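Local coordinates for discoidin-2 (Dictyostelium discoideum, PDB 2VM9), which acts as a galactose-binding lectin that also binds N-acetylgalactosamine and calcium, and may take part in spore formation and spore coat assembly, at residues Leu18-Asp23 against His28-Ser33; Lys59-Val64 against Asn143-Arg148; Ser90-Tyr95 against Trp102-Asn107; Arg132-His137 against Trp149-Leu154. All coordinates share one frame; numbering follows the deposited sequence. Where two conformers were deposited one is given.

Contact 1 of 4, residues Leu18-Asp23 against His28-Ser33; sequences LRSSTD and HGVKNS. With PO4 (phosphate ion), chain G.
The carboxylate of Asp23 lies flat against Gly29, whose CA sits over one face and is almost equally far from CG, OD1 and OD2, with OD2 at 3.6 Å. The hydroxyl of Ser20 comes from the other side of that plane and donates to OD1 of Asp23 over 2.6 Å, 44° out of the plane. The second flat group, the His28 ring, turns its NE2 edge to a phosphate ion, probably from the crystallisation liquor; the separation is doubtfully short. These residues belong to the F5/8 type C (discoidin) beta-sandwich, where strand 17-20 runs into a loop that folds back on it. Glycine suits position 29, since a bare CA lets the acid approach the backbone closely. One water joins the two segments: it donates to OD2 of Asp23 and accepts from Val30 N over 2.9 Å. OD2 also forms a salt bridge with Lys31 of a neighbouring subunit, at the trimer interface. Val30 brings the apolar part. With CG1 beside the backbone N (chi1 -57°), its two methyls reach successive inward-pointing residues of the strand: CG2 rests on Leu18 CB at 3.6 Å, while CG1 presses on Ser20 CB at 3.3 Å, tighter than usual. Leu18 extends further, its CD1 reaching Ser33 OG at 3.6 Å. Loop 28-33 is held in shape by a short 3-10 turn, and Val30 O takes two bonds from Ser33: one from the backbone N at 3.0 Å, the other from OG at 2.7 Å, lying in the carbonyl plane on a lone pair.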
# COMPACT_ATOMS: atom_id res chain seq x y z
N LEU A 18 14.03 -8.85 4.39
CA LEU A 18 15.44 -8.63 4.78
C LEU A 18 16.37 -9.21 3.72
O LEU A 18 16.11 -10.30 3.17
CB LEU A 18 15.75 -9.30 6.13
CG LEU A 18 15.03 -8.79 7.39
CD1 LEU A 18 15.71 -9.37 8.63
CD2 LEU A 18 15.06 -7.28 7.42
N ARG A 19 17.46 -8.51 3.47
CA ARG A 19 18.49 -9.00 2.56
C ARG A 19 19.85 -8.67 3.14
O ARG A 19 20.22 -7.50 3.25
CB ARG A 19 18.36 -8.31 1.20
CG ARG A 19 19.42 -8.83 0.21
CD ARG A 19 19.22 -8.23 -1.17
NE ARG A 19 19.58 -6.81 -1.23
CZ ARG A 19 20.82 -6.33 -1.38
NH1 ARG A 19 21.86 -7.14 -1.42
NH2 ARG A 19 21.01 -5.01 -1.46
N SER A 20 20.62 -9.70 3.46
CA SER A 20 22.01 -9.46 3.91
C SER A 20 22.99 -9.37 2.72
O SER A 20 22.73 -9.88 1.61
CB SER A 20 22.46 -10.60 4.85
OG SER A 20 22.32 -11.85 4.17
N SER A 21 24.14 -8.76 3.00
CA SER A 21 25.24 -8.67 2.06
C SER A 21 25.79 -10.10 1.82
O SER A 21 25.86 -10.57 0.68
CB SER A 21 26.32 -7.77 2.66
OG SER A 21 26.54 -8.13 4.00
N THR A 22 26.19 -10.78 2.90
CA THR A 22 26.65 -12.18 2.83
C THR A 22 26.18 -12.86 4.12
O THR A 22 25.86 -12.17 5.12
CB THR A 22 28.21 -12.30 2.72
OG1 THR A 22 28.83 -11.82 3.94
CG2 THR A 22 28.75 -11.52 1.50
N ASP A 23 26.16 -14.20 4.08
CA ASP A 23 25.77 -15.05 5.22
C ASP A 23 26.88 -16.07 5.39
O ASP A 23 27.32 -16.68 4.42
CB ASP A 23 24.51 -15.86 4.90
CG ASP A 23 23.25 -15.02 4.88
OD1 ASP A 23 23.23 -13.90 5.47
OD2 ASP A 23 22.25 -15.53 4.30
N HIS A 28 23.16 -19.24 9.26
CA HIS A 28 23.49 -17.96 9.92
C HIS A 28 22.80 -16.79 9.19
O HIS A 28 23.26 -15.64 9.27
CB HIS A 28 25.02 -17.72 9.90
CG HIS A 28 25.82 -18.73 10.67
ND1 HIS A 28 26.04 -20.01 10.21
CD2 HIS A 28 26.51 -18.62 11.84
CE1 HIS A 28 26.80 -20.66 11.09
NE2 HIS A 28 27.09 -19.84 12.09
N GLY A 29 21.69 -17.07 8.51
CA GLY A 29 21.03 -16.05 7.66
C GLY A 29 20.20 -15.02 8.42
O GLY A 29 19.99 -15.15 9.64
N VAL A 30 19.70 -14.02 7.69
CA VAL A 30 18.88 -12.96 8.30
C VAL A 30 17.61 -13.50 8.95
O VAL A 30 17.05 -12.86 9.83
CB VAL A 30 18.50 -11.84 7.29
CG1 VAL A 30 19.75 -11.20 6.66
CG2 VAL A 30 17.54 -12.38 6.21
N LYS A 31 17.16 -14.69 8.55
CA LYS A 31 15.97 -15.28 9.15
C LYS A 31 16.22 -15.57 10.66
O LYS A 31 15.27 -15.75 11.43
CB LYS A 31 15.59 -16.57 8.42
CG LYS A 31 16.59 -17.72 8.67
CD LYS A 31 16.10 -19.05 8.02
CE LYS A 31 16.99 -20.21 8.45
NZ LYS A 31 16.77 -20.56 9.93
N ASN A 32 17.49 -15.57 11.07
CA ASN A 32 17.83 -15.83 12.48
C ASN A 32 18.18 -14.53 13.24
O ASN A 32 18.80 -14.58 14.30
CB ASN A 32 19.01 -16.79 12.58
CG ASN A 32 18.65 -18.21 12.15
OD1 ASN A 32 17.49 -18.50 11.85
ND2 ASN A 32 19.65 -19.09 12.09
N SER A 33 17.76 -13.40 12.68
CA SER A 33 18.26 -12.11 13.19
C SER A 33 17.29 -11.34 14.08
O SER A 33 17.65 -10.27 14.55
CB SER A 33 18.76 -11.21 12.04
OG SER A 33 17.68 -10.64 11.30
P PO4 G . 29.11 -21.65 14.28
O1 PO4 G . 30.58 -21.47 14.63
O2 PO4 G . 28.50 -20.39 14.01
O3 PO4 G . 28.46 -22.34 15.46
O4 PO4 G . 29.01 -22.62 13.12
O HOH W 1 20.01 -14.33 4.81

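Contact 2 of 4, residues Lys59-Val64 against Asn143-Arg148; sequences KNQFIV and NHISLR
Gln61 meets Ile145 through two different chain shapes. In Gln61, CG stands anti to the carbonyl carbon (chi1 -56°) and the chain then folds at chi2 (-56°), so its methylenes face Ile145 while the amide swings away; Ile145 keeps its CG1 branch stretched out (chi2 169°) and delivers CD1 to those methylenes. One side chain thus lies roughly perpendicular to the other. Ile145 CD1 lies 3.7 Å from Gln61 CG and 4.0 Å from Gln61 CB, a purely apolar touch although one partner is an amide. Glutamine suits the place because it has both parts: an aliphatic stem for the interior and an amide that is met by polar groups outside the pair, OE1 by the hydroxyls of Ser21 and Thr22, NE2 by the carboxylate of Asp58. Two residues on, the ends of Ile63 and Leu147 meet more loosely, methyl against methyl, with CD1 of Ile63 4.3 Å from CD1 of Leu147. No hydrogen bond crosses between the segments, and the backbones are far apart, the CA atoms of Ile63 and Leu147 being 10.1 Å from each other. That spacing is characteristic of two beta-sheets packed face to face through their side chains, with branched aliphatic residues filling the interior of the discoidin-type sandwich. All four touching residues are buried. Strand 63-67 belongs to one sheet, between strands 17-20 and 133-142, and strand 146-153 to the other; Trp52 on the short strand 52-53 packs against Gln61, Ile63 and Ile145, while Pro138 of strand 133-142 touches both Ile145 and Leu147.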
# COMPACT_ATOMS: atom_id res chain seq x y z
N LYS A 59 34.16 -3.80 6.44
CA LYS A 59 33.26 -2.69 6.80
C LYS A 59 32.14 -2.45 5.80
O LYS A 59 31.43 -1.42 5.86
CB LYS A 59 34.07 -1.40 6.97
CG LYS A 59 35.08 -1.50 8.07
CD LYS A 59 35.90 -0.21 8.18
CE LYS A 59 37.11 -0.24 7.21
NZ LYS A 59 37.77 1.08 7.24
N ASN A 60 31.92 -3.44 4.92
CA ASN A 60 30.97 -3.35 3.80
C ASN A 60 29.74 -4.26 3.92
O ASN A 60 28.98 -4.40 2.95
CB ASN A 60 31.73 -3.73 2.52
CG ASN A 60 32.91 -2.81 2.29
OD1 ASN A 60 32.76 -1.59 2.38
ND2 ASN A 60 34.08 -3.38 2.05
N GLN A 61 29.59 -4.92 5.07
CA GLN A 61 28.45 -5.85 5.25
C GLN A 61 27.22 -5.06 5.70
O GLN A 61 27.34 -3.95 6.19
CB GLN A 61 28.80 -6.92 6.30
CG GLN A 61 30.08 -7.68 5.92
CD GLN A 61 29.96 -8.31 4.55
OE1 GLN A 61 29.05 -9.12 4.28
NE2 GLN A 61 30.86 -7.92 3.65
N PHE A 62 26.04 -5.66 5.53
CA PHE A 62 24.81 -4.95 5.88
C PHE A 62 23.65 -5.91 5.89
O PHE A 62 23.75 -7.00 5.33
CB PHE A 62 24.48 -3.82 4.85
CG PHE A 62 24.46 -4.31 3.40
CD1 PHE A 62 23.34 -4.98 2.91
CD2 PHE A 62 25.54 -4.07 2.56
CE1 PHE A 62 23.31 -5.45 1.56
CE2 PHE A 62 25.54 -4.51 1.22
CZ PHE A 62 24.42 -5.24 0.73
N ILE A 63 22.55 -5.47 6.50
CA ILE A 63 21.24 -6.04 6.17
C ILE A 63 20.37 -4.87 5.73
O ILE A 63 20.32 -3.83 6.41
CB ILE A 63 20.55 -6.74 7.36
CG1 ILE A 63 21.45 -7.79 8.02
CG2 ILE A 63 19.19 -7.38 6.90
CD1 ILE A 63 20.84 -8.37 9.29
N VAL A 64 19.70 -5.04 4.60
CA VAL A 64 18.69 -4.11 4.12
C VAL A 64 17.33 -4.66 4.54
O VAL A 64 17.08 -5.85 4.38
CB VAL A 64 18.68 -4.00 2.58
CG1 VAL A 64 17.63 -2.96 2.14
CG2 VAL A 64 20.06 -3.64 2.06
N ASN A 143 34.85 -10.33 17.38
CA ASN A 143 34.96 -11.69 16.82
C ASN A 143 34.32 -11.95 15.45
O ASN A 143 34.93 -12.57 14.60
CB ASN A 143 34.48 -12.75 17.84
CG ASN A 143 35.53 -12.96 18.93
OD1 ASN A 143 36.71 -12.80 18.66
ND2 ASN A 143 35.11 -13.32 20.15
N HIS A 144 33.09 -11.49 15.26
CA HIS A 144 32.41 -11.68 13.97
C HIS A 144 31.29 -10.69 13.84
O HIS A 144 30.75 -10.24 14.84
CB HIS A 144 31.83 -13.10 13.90
CG HIS A 144 31.64 -13.60 12.50
ND1 HIS A 144 32.62 -14.31 11.83
CD2 HIS A 144 30.62 -13.44 11.62
CE1 HIS A 144 32.19 -14.61 10.62
NE2 HIS A 144 30.99 -14.07 10.46
N ILE A 145 30.91 -10.37 12.60
CA ILE A 145 29.75 -9.53 12.36
C ILE A 145 28.53 -10.44 12.55
O ILE A 145 28.13 -11.17 11.65
CB ILE A 145 29.79 -8.92 10.97
CG1 ILE A 145 31.00 -7.98 10.84
CG2 ILE A 145 28.46 -8.18 10.67
CD1 ILE A 145 31.29 -7.53 9.39
N SER A 146 27.98 -10.39 13.76
CA SER A 146 26.82 -11.20 14.13
C SER A 146 25.91 -10.29 14.94
O SER A 146 26.35 -9.58 15.86
CB SER A 146 27.24 -12.42 14.98
OG SER A 146 28.14 -13.28 14.27
N LEU A 147 24.61 -10.31 14.62
CA LEU A 147 23.71 -9.45 15.37
C LEU A 147 22.28 -9.96 15.31
O LEU A 147 21.91 -10.77 14.43
CB LEU A 147 23.75 -7.99 14.88
CG LEU A 147 23.19 -7.76 13.46
CD1 LEU A 147 21.68 -7.53 13.47
CD2 LEU A 147 23.87 -6.59 12.78
N ARG A 148 21.50 -9.48 16.27
CA ARG A 148 20.05 -9.57 16.23
C ARG A 148 19.54 -8.14 16.37
O ARG A 148 20.25 -7.28 16.88
CB ARG A 148 19.51 -10.45 17.36
CG ARG A 148 19.87 -11.93 17.18
CD ARG A 148 19.50 -12.74 18.46
NE ARG A 148 20.47 -12.42 19.52
CZ ARG A 148 20.35 -12.80 20.79
NH1 ARG A 148 19.29 -13.52 21.18
NH2 ARG A 148 21.27 -12.43 21.69

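Contact 3 of 4, residues Ser90-Tyr95 against Trp102-Asn107; sequences SYKLRY and WVEYNN
Tyr95 and Val103 form an antiparallel hydrogen-bonded pair: Val103 N donates to Tyr95 O over 2.8 Å and Tyr95 N returns a bond to Val103 O over 2.9 Å. Further on, Tyr105 N donates to Leu93 O in an almost straight bond (172° at the hydrogen). Between them Arg94 and Glu104 make the non-hydrogen-bonded pair, their CA atoms 4.4 Å apart. Waters extend this network. In the Glu104 conformer given, one of two deposited, a water accepts from Lys92 NZ and donates to Glu104 OE1, linking opposite charges that are too far apart for a salt bridge; another joins Leu93 N to Tyr105 O, and a third lies between Tyr95 OH and Asn106 N. The long charged chains of Lys92, Arg94 and Glu104 suit a solvent-facing surface. Arg94 also has two conformers; tentatively, in the one given, NH1 and NH2 meet Trp102 CB, NH2 at 3.5 Å. On the face that carries Leu93, Tyr95, Val103 and Tyr105 the packing is apolar. A chi1 of 63° sets the Tyr95 ring against Val103, whose CG2 stands over one face in a CH-pi contact, 3.6 Å from the ring centroid and 21° off its normal, while Tyr105 CA comes up at the edge of the same ring. Leu93 CB meets Tyr105 CB at 3.8 Å, and the Tyr105 ring continues inward to an edge-to-face contact with Phe125 in the opposing sheet. Strands 87-96 and 102-112 thus form an antiparallel beta hairpin at the edge of one sheet of the F5/8 type C (discoidin) beta-sandwich.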
# COMPACT_ATOMS: atom_id res chain seq x y z
N SER A 90 29.82 -1.31 16.67
CA SER A 90 29.38 -0.01 16.15
C SER A 90 28.86 -0.20 14.74
O SER A 90 29.27 -1.13 14.05
CB SER A 90 30.51 1.04 16.16
OG SER A 90 31.48 0.86 15.12
N TYR A 91 27.97 0.69 14.34
CA TYR A 91 27.45 0.63 12.97
C TYR A 91 26.99 2.00 12.48
O TYR A 91 26.82 2.95 13.27
CB TYR A 91 26.29 -0.39 12.90
CG TYR A 91 25.09 -0.04 13.79
CD1 TYR A 91 24.07 0.81 13.32
CD2 TYR A 91 24.96 -0.59 15.07
CE1 TYR A 91 22.97 1.13 14.13
CE2 TYR A 91 23.84 -0.28 15.88
CZ TYR A 91 22.87 0.58 15.39
OH TYR A 91 21.78 0.86 16.16
N LYS A 92 26.80 2.07 11.17
CA LYS A 92 26.15 3.21 10.50
C LYS A 92 24.80 2.75 9.96
O LYS A 92 24.52 1.54 9.84
CB LYS A 92 27.01 3.71 9.33
CG LYS A 92 28.35 4.37 9.76
CD LYS A 92 29.18 4.72 8.53
CE LYS A 92 30.53 5.28 8.98
NZ LYS A 92 31.28 5.91 7.84
N LEU A 93 23.95 3.73 9.66
CA LEU A 93 22.64 3.45 9.08
C LEU A 93 22.50 4.25 7.80
O LEU A 93 22.97 5.39 7.72
CB LEU A 93 21.50 3.83 10.04
CG LEU A 93 21.29 3.00 11.29
CD1 LEU A 93 20.28 3.75 12.20
CD2 LEU A 93 20.81 1.54 10.94
N ARG A 94 21.86 3.62 6.82
CA ARG A 94 21.52 4.27 5.57
C ARG A 94 20.03 4.05 5.35
O ARG A 94 19.45 3.07 5.83
CB ARG A 94 22.28 3.63 4.40
CG ARG A 94 23.75 3.40 4.65
CD ARG A 94 24.45 3.04 3.35
NE ARG A 94 24.52 4.19 2.45
CZ ARG A 94 24.11 4.21 1.18
NH1 ARG A 94 23.61 3.11 0.59
NH2 ARG A 94 24.24 5.32 0.49
N TYR A 95 19.40 4.95 4.61
CA TYR A 95 18.00 4.72 4.26
C TYR A 95 17.64 5.41 2.98
O TYR A 95 18.41 6.23 2.46
CB TYR A 95 17.07 5.12 5.41
CG TYR A 95 17.12 6.58 5.75
CD1 TYR A 95 16.30 7.49 5.10
CD2 TYR A 95 18.00 7.05 6.73
CE1 TYR A 95 16.33 8.84 5.43
CE2 TYR A 95 18.06 8.41 7.05
CZ TYR A 95 17.21 9.28 6.40
OH TYR A 95 17.27 10.62 6.70
N TRP A 102 19.77 7.00 -1.77
CA TRP A 102 20.05 6.60 -0.40
C TRP A 102 20.80 7.70 0.32
O TRP A 102 21.62 8.40 -0.28
CB TRP A 102 20.88 5.33 -0.37
CG TRP A 102 20.08 4.12 -0.68
CD1 TRP A 102 19.58 3.73 -1.91
CD2 TRP A 102 19.63 3.15 0.27
NE1 TRP A 102 18.86 2.57 -1.77
CE2 TRP A 102 18.88 2.18 -0.45
CE3 TRP A 102 19.80 2.99 1.65
CZ2 TRP A 102 18.30 1.08 0.17
CZ3 TRP A 102 19.22 1.89 2.27
CH2 TRP A 102 18.46 0.95 1.53
N VAL A 103 20.48 7.88 1.60
CA VAL A 103 21.19 8.83 2.42
C VAL A 103 21.72 8.15 3.66
O VAL A 103 21.19 7.14 4.09
CB VAL A 103 20.35 10.06 2.79
CG1 VAL A 103 19.88 10.78 1.52
CG2 VAL A 103 19.18 9.67 3.63
N GLU A 104 22.78 8.73 4.21
CA GLU A 104 23.36 8.27 5.46
C GLU A 104 22.63 8.91 6.63
O GLU A 104 22.36 10.12 6.60
CB GLU A 104 24.85 8.62 5.50
CG GLU A 104 25.74 7.70 4.63
CD GLU A 104 27.18 7.65 5.11
OE1 GLU A 104 27.80 8.71 5.26
OE2 GLU A 104 27.69 6.54 5.34
N TYR A 105 22.28 8.13 7.64
CA TYR A 105 21.64 8.68 8.81
C TYR A 105 22.60 9.63 9.57
O TYR A 105 23.74 9.27 9.84
CB TYR A 105 21.20 7.56 9.73
CG TYR A 105 20.78 8.03 11.09
CD1 TYR A 105 19.57 8.71 11.27
CD2 TYR A 105 21.59 7.78 12.21
CE1 TYR A 105 19.17 9.14 12.54
CE2 TYR A 105 21.20 8.19 13.49
CZ TYR A 105 20.00 8.88 13.64
OH TYR A 105 19.61 9.28 14.90
N ASN A 106 22.12 10.83 9.88
CA ASN A 106 22.90 11.78 10.68
C ASN A 106 24.32 11.98 10.18
O ASN A 106 25.30 11.86 10.94
CB ASN A 106 22.92 11.34 12.14
CG ASN A 106 23.33 12.46 13.07
OD1 ASN A 106 23.16 13.64 12.73
ND2 ASN A 106 23.87 12.10 14.24
N ASN A 107 24.44 12.21 8.87
CA ASN A 107 25.74 12.48 8.24
C ASN A 107 26.79 11.37 8.39
O ASN A 107 28.00 11.65 8.41
CB ASN A 107 26.29 13.82 8.76
CG ASN A 107 25.51 14.99 8.23
OD1 ASN A 107 25.00 15.81 9.00
ND2 ASN A 107 25.39 15.08 6.90
O HOH W 2 30.16 8.22 6.21
O HOH W 3 24.67 6.55 10.39
O HOH W 4 19.26 11.60 8.86

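Contact 4 of 4, residues Arg132-His137 against Trp149-Leu154; sequences RSIAIH and WELYAL
Ile136 supplies the one CH-pi contact, its CG2 methyl standing over a face of the Trp149 indole, 3.9 Å from the centroid of the six-membered ring and 21° off the normal. The methyl is displaced toward the rim, so CZ3 of Trp149 is its closest atom, 3.6 Å from Ile136 CG2. With the indole CG between the backbone N and the carbonyl carbon (chi1 66°), the broad ring is offered to the opposing strand. Plain aliphatic packing follows two residues along each strand, toward the start of 133-142 and the end of 146-153, where Ile134 CG2 touches Leu151 CD1 at 3.7 Å. In both pairs side chains from facing sheets lie alongside each other, pointing opposite ways, and beta-branched isoleucine offers a methyl close to its strand. No hydrogen bond crosses between the segments; Trp149 NE1 has a weak one to Ser33 OG, and Glu150 OE2 accepts from Leu151 N over 2.8 Å with its anti lone pair. Strand 133-142 opens at a classic beta bulge, Arg132 and Ser133 both facing Thr96, and runs between 63-67 and 87-96; strand 146-153 lies in the opposing sheet, and Ile63 packs on both Ile136 and Trp149.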
# COMPACT_ATOMS: atom_id res chain seq x y z
N ARG A 132 11.33 3.89 2.97
CA ARG A 132 10.82 2.61 2.47
C ARG A 132 11.79 1.50 2.80
O ARG A 132 11.36 0.43 3.19
CB ARG A 132 10.53 2.64 0.97
CG ARG A 132 9.26 3.43 0.65
CD ARG A 132 8.94 3.34 -0.85
NE ARG A 132 7.59 3.85 -1.08
CZ ARG A 132 7.27 5.13 -1.27
NH1 ARG A 132 8.21 6.06 -1.29
NH2 ARG A 132 6.00 5.47 -1.47
N SER A 133 13.10 1.77 2.68
CA SER A 133 14.12 0.77 3.03
C SER A 133 15.18 1.38 3.91
O SER A 133 15.48 2.58 3.82
CB SER A 133 14.72 0.15 1.78
OG SER A 133 13.68 -0.42 0.97
N ILE A 134 15.74 0.55 4.79
CA ILE A 134 16.75 1.03 5.72
C ILE A 134 17.80 -0.07 5.82
O ILE A 134 17.45 -1.25 5.67
CB ILE A 134 16.10 1.38 7.09
CG1 ILE A 134 17.11 2.00 8.05
CG2 ILE A 134 15.43 0.15 7.72
CD1 ILE A 134 16.44 2.69 9.25
N ALA A 135 19.07 0.28 6.02
CA ALA A 135 20.12 -0.75 6.06
C ALA A 135 21.01 -0.46 7.25
O ALA A 135 21.43 0.70 7.45
CB ALA A 135 20.97 -0.72 4.78
N ILE A 136 21.31 -1.52 8.02
CA ILE A 136 22.31 -1.46 9.06
C ILE A 136 23.65 -1.88 8.46
O ILE A 136 23.73 -2.89 7.74
CB ILE A 136 21.90 -2.32 10.30
CG1 ILE A 136 22.94 -2.19 11.42
CG2 ILE A 136 21.63 -3.81 9.90
CD1 ILE A 136 22.44 -2.69 12.77
N HIS A 137 24.67 -1.05 8.70
CA HIS A 137 26.01 -1.22 8.11
C HIS A 137 27.03 -1.34 9.24
O HIS A 137 27.57 -0.32 9.70
CB HIS A 137 26.32 0.00 7.22
CG HIS A 137 25.73 -0.09 5.85
ND1 HIS A 137 26.46 -0.51 4.75
CD2 HIS A 137 24.48 0.18 5.38
CE1 HIS A 137 25.69 -0.49 3.67
NE2 HIS A 137 24.49 -0.08 4.03
N TRP A 149 18.33 -7.88 15.87
CA TRP A 149 17.84 -6.51 15.82
C TRP A 149 16.34 -6.45 15.63
O TRP A 149 15.70 -7.46 15.30
CB TRP A 149 18.54 -5.70 14.71
CG TRP A 149 18.24 -6.14 13.30
CD1 TRP A 149 18.02 -7.43 12.85
CD2 TRP A 149 18.14 -5.29 12.16
NE1 TRP A 149 17.78 -7.41 11.47
CE2 TRP A 149 17.89 -6.11 11.04
CE3 TRP A 149 18.28 -3.91 11.97
CZ2 TRP A 149 17.72 -5.58 9.75
CZ3 TRP A 149 18.13 -3.39 10.71
CH2 TRP A 149 17.86 -4.23 9.60
N GLU A 150 15.81 -5.25 15.86
CA GLU A 150 14.42 -4.96 15.58
C GLU A 150 14.34 -3.51 15.16
O GLU A 150 15.17 -2.66 15.55
CB GLU A 150 13.55 -5.25 16.80
CG GLU A 150 12.03 -4.98 16.60
CD GLU A 150 11.43 -5.78 15.44
OE1 GLU A 150 10.73 -6.77 15.70
OE2 GLU A 150 11.65 -5.40 14.27
N LEU A 151 13.35 -3.22 14.31
CA LEU A 151 13.10 -1.88 13.83
C LEU A 151 11.71 -1.53 14.27
O LEU A 151 10.79 -2.32 14.04
CB LEU A 151 13.15 -1.88 12.30
CG LEU A 151 14.56 -1.93 11.70
CD1 LEU A 151 14.49 -2.34 10.24
CD2 LEU A 151 15.29 -0.55 11.88
N TYR A 152 11.56 -0.35 14.88
CA TYR A 152 10.27 0.10 15.45
C TYR A 152 9.73 1.25 14.62
O TYR A 152 10.46 2.18 14.30
CB TYR A 152 10.42 0.53 16.91
CG TYR A 152 10.90 -0.61 17.75
CD1 TYR A 152 9.99 -1.52 18.29
CD2 TYR A 152 12.27 -0.80 17.95
CE1 TYR A 152 10.41 -2.59 19.02
CE2 TYR A 152 12.72 -1.89 18.70
CZ TYR A 152 11.78 -2.77 19.25
OH TYR A 152 12.16 -3.85 19.97
N ALA A 153 8.45 1.14 14.24
CA ALA A 153 7.85 2.16 13.38
C ALA A 153 6.53 2.64 13.99
O ALA A 153 5.92 1.95 14.80
CB ALA A 153 7.59 1.59 11.95
N LEU A 154 6.09 3.84 13.60
CA LEU A 154 4.76 4.26 14.00
C LEU A 154 3.71 3.31 13.43
O LEU A 154 3.86 2.85 12.32
CB LEU A 154 4.45 5.66 13.47
CG LEU A 154 5.32 6.78 14.05
CD1 LEU A 154 4.93 8.11 13.39
CD2 LEU A 154 5.13 6.82 15.58

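In the fold
All four contacts lie in the beta-sandwich region of residues 1-155, and all reach the sheet ordered 17-20, 63-67, 133-142, 87-96, 102-112. Contact 1 lies at one border of it and contact 3 at the other, their centres about 19 Å apart. Contacts 2 and 4 bridge from its middle strands to the facing sheet, with centres about 14 Å apart. Along the chain contact 1 closes first, contact 3 falls between the two segments of contact 2, and contacts 2 and 4 cross, which brings strand 146-153 back across 63-67, far earlier in sequence, and across its near neighbour 133-142. Residues of contacts 1 and 4, among others, meet a neighbouring subunit, so the sandwich takes part in the trimer interface.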